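Local coordinates for hypothetical protein (Aquifex aeolicus, PDB 2HEK) that is of unknown function but binds zinc and GDP and, as an HD-domain protein, may act as a dGTPase, at residues F108-R111 with V112-T116; H128-I131 with E132-V135. All coordinates share one frame; numbering follows the deposited sequence.

Overall arrangement
Both contacts are local, each within one helix of the HD domain: interaction 1 lies on helix 108-115 and interaction 2 on helix 128-139, with helix 117-123 between them in the chain. Their centres are about 12 Å apart and the two helices touch. Ile113 and Glu110 pack on Val135, and the amino group of Lys114 joins the two charge networks, its NZ lying 2.7 Å from OE1 of Glu132. Interaction 1 is the nearer to the metal: the side chain of Thr109 is about 9 Å from the bound zinc ion, which His54, Asp85 and Asp161 hold, whereas the side chain of Leu134 in interaction 2 is about 14 Å from it.

Interaction 1. Residues F108-R111 with V112-T116; sequences FTER and VIKET
Arg111 reaches one turn along the helix to Glu115 in a side-on, two-nitrogen salt bridge, NE to OE2 at 2.9 Å and NH2 to OE1 at 2.9 Å, both bonds fairly straight. The carboxylate carbon lies at the edge of the guanidinium, in its plane, but the two flat groups are twisted 39° apart, and OE2 is met well out of the carboxylate plane. A bend at chi3 (58°) in an otherwise stretched arginine turns this edge toward Glu115. Arg111 is buried, and its NH1 also forms a salt bridge to Glu102 and a hydrogen bond to O of Phe246; arginine suits a place needing several bonds in different directions.

The tight side carries beta-branched residues, with Val112 and Ile113 close against the backbone of the preceding turn. CD1 of Ile113 lies 3.8 Å from CG2 of Thr109, the two side chains running alongside each other, and CG2 of Val112 sits 3.2 Å from O of Phe108. This is the i to i+4 spacing of an alpha-helix in the HD domain, whose inner face packs on helix 128-139 through Thr109 and Ile113, while Val112 meets helix 250-253.

The solvent side belongs to Glu115, exposed although its partner is buried. Glu110 and Lys114, partly exposed, form a second salt bridge: the extended Glu110 turns the anti lone pair of OE2 to NZ of Lys114 at 2.6 Å, and CG of Glu110 rests 3.7 Å from CD of Lys114. The same ammonium also pairs with Glu132 of helix 128-139.

Interaction 2. Residues H128-I131 with E132-V135; sequences HEDI and ERLV
From His128 to Val135 the backbone is regular alpha-helix: the amides of Glu132, Arg133, Leu134 and Val135 each bond to the carbonyl four residues earlier, and the pair from Leu134 N to Asp130 O is the shortest at 2.8 Å and nearly straight.

Arg133 lies alongside Asp130, pointing the same way, and its NH1 gives a salt bridge to OD1 of Asp130 at 3.1 Å. The N-H...O angle is 137°; OD1 is met from above the carboxylate plane, and it lies off the guanidinium plane. The stronger partner of this arginine is Glu73, which forms a salt bridge with NH2. Glu129 crosses the arginine chain obliquely, the bend at chi2 (51°) laying OE2 against its methylenes, 3.5 Å from CD of Arg133, with NE of Arg133 4.5 Å from OE2 of Glu129 and so beyond a salt bridge.

On another side of the helix, NE2 of His128 and OE2 of Glu132 are 3.4 Å apart, ring and carboxylate not far from parallel, at an angle too poor for a hydrogen bond. A water links the pair instead: it donates to OE2 of Glu132 at 2.6 Å and to O of His128 at 2.7 Å, and sits over the centre of the imidazole on one face. The bend at chi2 (-65°) folds the carboxylate of Glu132 back toward His128, where OE2 accepts from the water while OE1 forms a salt bridge with Lys114 of helix 108-115; water and ammonium together would hold the carboxylate in place.

The apolar residues sort by direction: Leu134 packs on helix 74-82, Ile131 on helix 117-123 and Val135 on helix 108-115. Charged residues at i and i+3 or i+4 beside a stripe of branched aliphatic ones are the pattern of an amphipathic helix, here one in the all-helical bundle of an HD domain.

Interaction 1. Residues F108-R111 with V112-T116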
ATOM      1  N   PHE A 108      38.132  -5.876   5.110  1.00 44.49           N
ATOM      2  CA  PHE A 108      37.699  -6.121   6.490  1.00 42.99           C
ATOM      3  C   PHE A 108      36.604  -7.188   6.609  1.00 39.20           C
ATOM      4  O   PHE A 108      36.510  -7.846   7.637  1.00 38.06           O
ATOM      5  CB  PHE A 108      37.289  -4.827   7.185  1.00 48.76           C
ATOM      6  CG  PHE A 108      38.446  -4.061   7.753  1.00 49.79           C
ATOM      7  CD1 PHE A 108      39.081  -3.081   7.004  1.00 53.03           C
ATOM      8  CD2 PHE A 108      38.924  -4.344   9.028  1.00 49.92           C
ATOM      9  CE1 PHE A 108      40.176  -2.374   7.535  1.00 54.58           C
ATOM     10  CE2 PHE A 108      40.003  -3.652   9.558  1.00 51.53           C
ATOM     11  CZ  PHE A 108      40.627  -2.660   8.810  1.00 51.74           C
ATOM     12  N   THR A 109      35.803  -7.382   5.559  1.00 36.21           N
ATOM     13  CA  THR A 109      34.799  -8.464   5.567  1.00 37.23           C
ATOM     14  C   THR A 109      35.475  -9.814   5.637  1.00 36.14           C
ATOM     15  O   THR A 109      35.027 -10.675   6.374  1.00 36.83           O
ATOM     16  CB  THR A 109      33.850  -8.417   4.357  1.00 37.53           C
ATOM     17  OG1 THR A 109      33.094  -7.204   4.419  1.00 41.82           O
ATOM     18  CG2 THR A 109      32.881  -9.582   4.375  1.00 37.46           C
ATOM     19  N   GLU A 110      36.533 -10.001   4.840  1.00 34.38           N
ATOM     20  CA  GLU A 110      37.312 -11.233   4.873  1.00 36.84           C
ATOM     21  C   GLU A 110      37.968 -11.390   6.231  1.00 33.85           C
ATOM     22  O   GLU A 110      37.913 -12.476   6.793  1.00 34.32           O
ATOM     23  CB  GLU A 110      38.371 -11.324   3.731  1.00 33.05           C
ATOM     24  CG  GLU A 110      39.254 -12.609   3.823  1.00 38.03           C
ATOM     25  CD  GLU A 110      40.187 -12.775   2.603  1.00 39.26           C
ATOM     26  OE1 GLU A 110      40.254 -11.840   1.803  1.00 45.34           O
ATOM     27  OE2 GLU A 110      40.840 -13.829   2.435  1.00 45.27           O
ATOM     28  N   ARG A 111      38.545 -10.327   6.794  1.00 33.38           N
ATOM     29  CA  ARG A 111      39.181 -10.393   8.095  1.00 37.56           C
ATOM     30  C   ARG A 111      38.228 -10.791   9.222  1.00 38.34           C
ATOM     31  O   ARG A 111      38.579 -11.613  10.065  1.00 39.54           O
ATOM     32  CB  ARG A 111      39.837  -9.035   8.417  1.00 40.23           C
ATOM     33  CG  ARG A 111      41.020  -8.698   7.528  1.00 42.39           C
ATOM     34  CD  ARG A 111      41.893  -7.625   8.142  1.00 44.51           C
ATOM     35  NE  ARG A 111      42.389  -8.028   9.459  1.00 44.95           N
ATOM     36  CZ  ARG A 111      42.903  -7.188  10.349  1.00 43.42           C
ATOM     37  NH1 ARG A 111      42.999  -5.897  10.054  1.00 43.16           N
ATOM     38  NH2 ARG A 111      43.331  -7.639  11.512  1.00 42.43           N
ATOM     39  N   VAL A 112      37.033 -10.212   9.224  1.00 35.82           N
ATOM     40  CA  VAL A 112      36.027 -10.508  10.260  1.00 34.55           C
ATOM     41  C   VAL A 112      35.574 -11.994  10.156  1.00 34.28           C
ATOM     42  O   VAL A 112      35.428 -12.691  11.152  1.00 37.26           O
ATOM     43  CB  VAL A 112      34.840  -9.505  10.241  1.00 32.97           C
ATOM     44  CG1 VAL A 112      33.733  -9.947  11.184  1.00 31.67           C
ATOM     45  CG2 VAL A 112      35.314  -8.108  10.619  1.00 32.74           C
ATOM     46  N   ILE A 113      35.369 -12.462   8.925  1.00 30.46           N
ATOM     47  CA  ILE A 113      34.985 -13.866   8.723  1.00 32.89           C
ATOM     48  C   ILE A 113      36.083 -14.835   9.189  1.00 37.92           C
ATOM     49  O   ILE A 113      35.768 -15.885   9.755  1.00 39.39           O
ATOM     50  CB  ILE A 113      34.663 -14.119   7.251  1.00 31.92           C
ATOM     51  CG1 ILE A 113      33.344 -13.445   6.858  1.00 33.32           C
ATOM     52  CG2 ILE A 113      34.582 -15.613   6.959  1.00 30.17           C
ATOM     53  CD1 ILE A 113      33.185 -13.232   5.369  1.00 32.14           C
ATOM     54  N   LYS A 114      37.349 -14.493   8.953  1.00 38.41           N
ATOM     55  CA  LYS A 114      38.450 -15.423   9.219  1.00 38.59           C
ATOM     56  C   LYS A 114      39.054 -15.312  10.615  1.00 42.54           C
ATOM     57  O   LYS A 114      39.541 -16.322  11.154  1.00 44.84           O
ATOM     58  CB  LYS A 114      39.523 -15.259   8.154  1.00 37.59           C
ATOM     59  CG  LYS A 114      39.104 -15.895   6.813  1.00 38.17           C
ATOM     60  CD  LYS A 114      40.174 -15.685   5.743  1.00 43.15           C
ATOM     61  CE  LYS A 114      39.847 -16.492   4.486  1.00 43.85           C
ATOM     62  NZ  LYS A 114      40.875 -16.279   3.395  1.00 44.22           N
ATOM     63  N   GLU A 115      38.996 -14.114  11.207  1.00 41.11           N
ATOM     64  CA  GLU A 115      39.684 -13.813  12.467  1.00 42.27           C
ATOM     65  C   GLU A 115      38.786 -13.724  13.716  1.00 43.71           C
ATOM     66  O   GLU A 115      39.268 -13.338  14.792  1.00 46.98           O
ATOM     67  CB  GLU A 115      40.525 -12.527  12.325  1.00 42.54           C
ATOM     68  CG  GLU A 115      41.548 -12.538  11.157  1.00 42.78           C
ATOM     69  CD  GLU A 115      42.261 -11.201  10.940  1.00 43.75           C
ATOM     70  OE1 GLU A 115      42.425 -10.399  11.891  1.00 47.43           O
ATOM     71  OE2 GLU A 115      42.678 -10.942   9.796  1.00 47.87           O
ATOM     72  N   THR A 116      37.499 -14.074  13.594  1.00 39.21           N
ATOM     73  CA  THR A 116      36.593 -14.044  14.750  1.00 34.82           C
ATOM     74  C   THR A 116      35.869 -15.379  14.869  1.00 37.73           C
ATOM     75  O   THR A 116      36.095 -16.277  14.044  1.00 36.03           O
ATOM     76  CB  THR A 116      35.532 -12.908  14.601  1.00 35.50           C
ATOM     77  OG1 THR A 116      34.689 -13.205  13.484  1.00 34.57           O
ATOM     78  CG2 THR A 116      36.201 -11.530  14.411  1.00 35.90           C
TER

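Interaction 2. Residues H128-I131 with E132-V135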
ATOM      1  N   HIS A 128      36.820 -26.127   4.701  1.00 30.85           N
ATOM      2  CA  HIS A 128      37.752 -25.017   4.529  1.00 29.52           C
ATOM      3  C   HIS A 128      37.636 -24.353   3.135  1.00 31.78           C
ATOM      4  O   HIS A 128      37.683 -23.118   3.030  1.00 31.40           O
ATOM      5  CB  HIS A 128      39.221 -25.516   4.708  1.00 32.21           C
ATOM      6  CG  HIS A 128      40.232 -24.427   4.616  1.00 31.25           C
ATOM      7  ND1 HIS A 128      40.781 -23.828   5.729  1.00 35.74           N
ATOM      8  CD2 HIS A 128      40.737 -23.768   3.549  1.00 32.94           C
ATOM      9  CE1 HIS A 128      41.603 -22.862   5.352  1.00 35.43           C
ATOM     10  NE2 HIS A 128      41.596 -22.804   4.033  1.00 33.98           N
ATOM     11  N   GLU A 129      37.547 -25.170   2.077  1.00 32.07           N
ATOM     12  CA  GLU A 129      37.422 -24.679   0.684  1.00 33.21           C
ATOM     13  C   GLU A 129      36.111 -23.887   0.462  1.00 33.63           C
ATOM     14  O   GLU A 129      36.130 -22.842  -0.151  1.00 35.75           O
ATOM     15  CB  GLU A 129      37.450 -25.853  -0.277  1.00 31.00           C
ATOM     16  CG  GLU A 129      37.168 -25.595  -1.783  1.00 36.01           C
ATOM     17  CD  GLU A 129      37.991 -24.473  -2.469  1.00 39.50           C
ATOM     18  OE1 GLU A 129      38.991 -23.929  -1.906  1.00 37.12           O
ATOM     19  OE2 GLU A 129      37.610 -24.131  -3.630  1.00 43.92           O
ATOM     20  N   ASP A 130      34.980 -24.418   0.902  1.00 32.84           N
ATOM     21  CA  ASP A 130      33.683 -23.684   0.774  1.00 30.98           C
ATOM     22  C   ASP A 130      33.644 -22.358   1.515  1.00 29.41           C
ATOM     23  O   ASP A 130      33.048 -21.411   1.034  1.00 31.49           O
ATOM     24  CB  ASP A 130      32.515 -24.578   1.137  1.00 30.21           C
ATOM     25  CG  ASP A 130      32.242 -25.599   0.054  1.00 35.99           C
ATOM     26  OD1 ASP A 130      32.596 -25.330  -1.119  1.00 39.05           O
ATOM     27  OD2 ASP A 130      31.688 -26.677   0.344  1.00 41.65           O
ATOM     28  N   ILE A 131      34.343 -22.255   2.643  1.00 27.45           N
ATOM     29  CA  ILE A 131      34.476 -20.972   3.314  1.00 29.02           C
ATOM     30  C   ILE A 131      35.319 -19.998   2.472  1.00 30.40           C
ATOM     31  O   ILE A 131      35.039 -18.793   2.440  1.00 30.70           O
ATOM     32  CB  ILE A 131      35.032 -21.131   4.730  1.00 26.69           C
ATOM     33  CG1 ILE A 131      34.044 -21.907   5.623  1.00 30.13           C
ATOM     34  CG2 ILE A 131      35.305 -19.798   5.357  1.00 29.09           C
ATOM     35  CD1 ILE A 131      34.582 -22.170   7.087  1.00 28.06           C
ATOM     36  N   GLU A 132      36.378 -20.480   1.809  1.00 30.37           N
ATOM     37  CA  GLU A 132      37.123 -19.564   0.926  1.00 30.12           C
ATOM     38  C   GLU A 132      36.250 -19.130  -0.237  1.00 28.66           C
ATOM     39  O   GLU A 132      36.388 -18.015  -0.688  1.00 30.68           O
ATOM     40  CB  GLU A 132      38.421 -20.180   0.378  1.00 32.14           C
ATOM     41  CG  GLU A 132      39.390 -20.669   1.448  1.00 33.51           C
ATOM     42  CD  GLU A 132      39.943 -19.548   2.319  1.00 39.20           C
ATOM     43  OE1 GLU A 132      40.227 -18.430   1.812  1.00 43.17           O
ATOM     44  OE2 GLU A 132      40.101 -19.774   3.536  1.00 42.60           O
ATOM     45  N   ARG A 133      35.379 -20.017  -0.729  1.00 26.53           N
ATOM     46  CA  ARG A 133      34.476 -19.686  -1.842  1.00 31.31           C
ATOM     47  C   ARG A 133      33.406 -18.675  -1.400  1.00 32.76           C
ATOM     48  O   ARG A 133      33.150 -17.716  -2.111  1.00 31.99           O
ATOM     49  CB  ARG A 133      33.811 -20.957  -2.391  1.00 32.14           C
ATOM     50  CG  ARG A 133      34.838 -21.895  -3.053  1.00 33.82           C
ATOM     51  CD  ARG A 133      34.229 -23.203  -3.466  1.00 33.05           C
ATOM     52  NE  ARG A 133      33.296 -23.091  -4.601  1.00 36.88           N
ATOM     53  CZ  ARG A 133      31.987 -23.343  -4.557  1.00 36.13           C
ATOM     54  NH1 ARG A 133      31.391 -23.664  -3.414  1.00 34.98           N
ATOM     55  NH2 ARG A 133      31.261 -23.249  -5.672  1.00 36.50           N
ATOM     56  N   LEU A 134      32.813 -18.896  -0.219  1.00 30.66           N
ATOM     57  CA  LEU A 134      31.907 -17.915   0.388  1.00 31.65           C
ATOM     58  C   LEU A 134      32.536 -16.516   0.449  1.00 31.96           C
ATOM     59  O   LEU A 134      31.902 -15.528   0.096  1.00 34.31           O
ATOM     60  CB  LEU A 134      31.488 -18.365   1.793  1.00 29.90           C
ATOM     61  CG  LEU A 134      30.478 -17.468   2.550  1.00 31.51           C
ATOM     62  CD1 LEU A 134      29.774 -18.336   3.558  1.00 33.28           C
ATOM     63  CD2 LEU A 134      31.172 -16.351   3.277  1.00 30.39           C
ATOM     64  N   VAL A 135      33.773 -16.431   0.908  1.00 29.34           N
ATOM     65  CA  VAL A 135      34.478 -15.139   0.967  1.00 32.26           C
ATOM     66  C   VAL A 135      34.598 -14.460  -0.411  1.00 34.20           C
ATOM     67  O   VAL A 135      34.288 -13.287  -0.560  1.00 37.08           O
ATOM     68  CB  VAL A 135      35.867 -15.281   1.617  1.00 32.74           C
ATOM     69  CG1 VAL A 135      36.691 -13.997   1.383  1.00 34.14           C
ATOM     70  CG2 VAL A 135      35.713 -15.583   3.106  1.00 33.05           C
TER
HETATM   71  O   HOH W   1      38.622 -21.418   4.857  1.00 39.05           O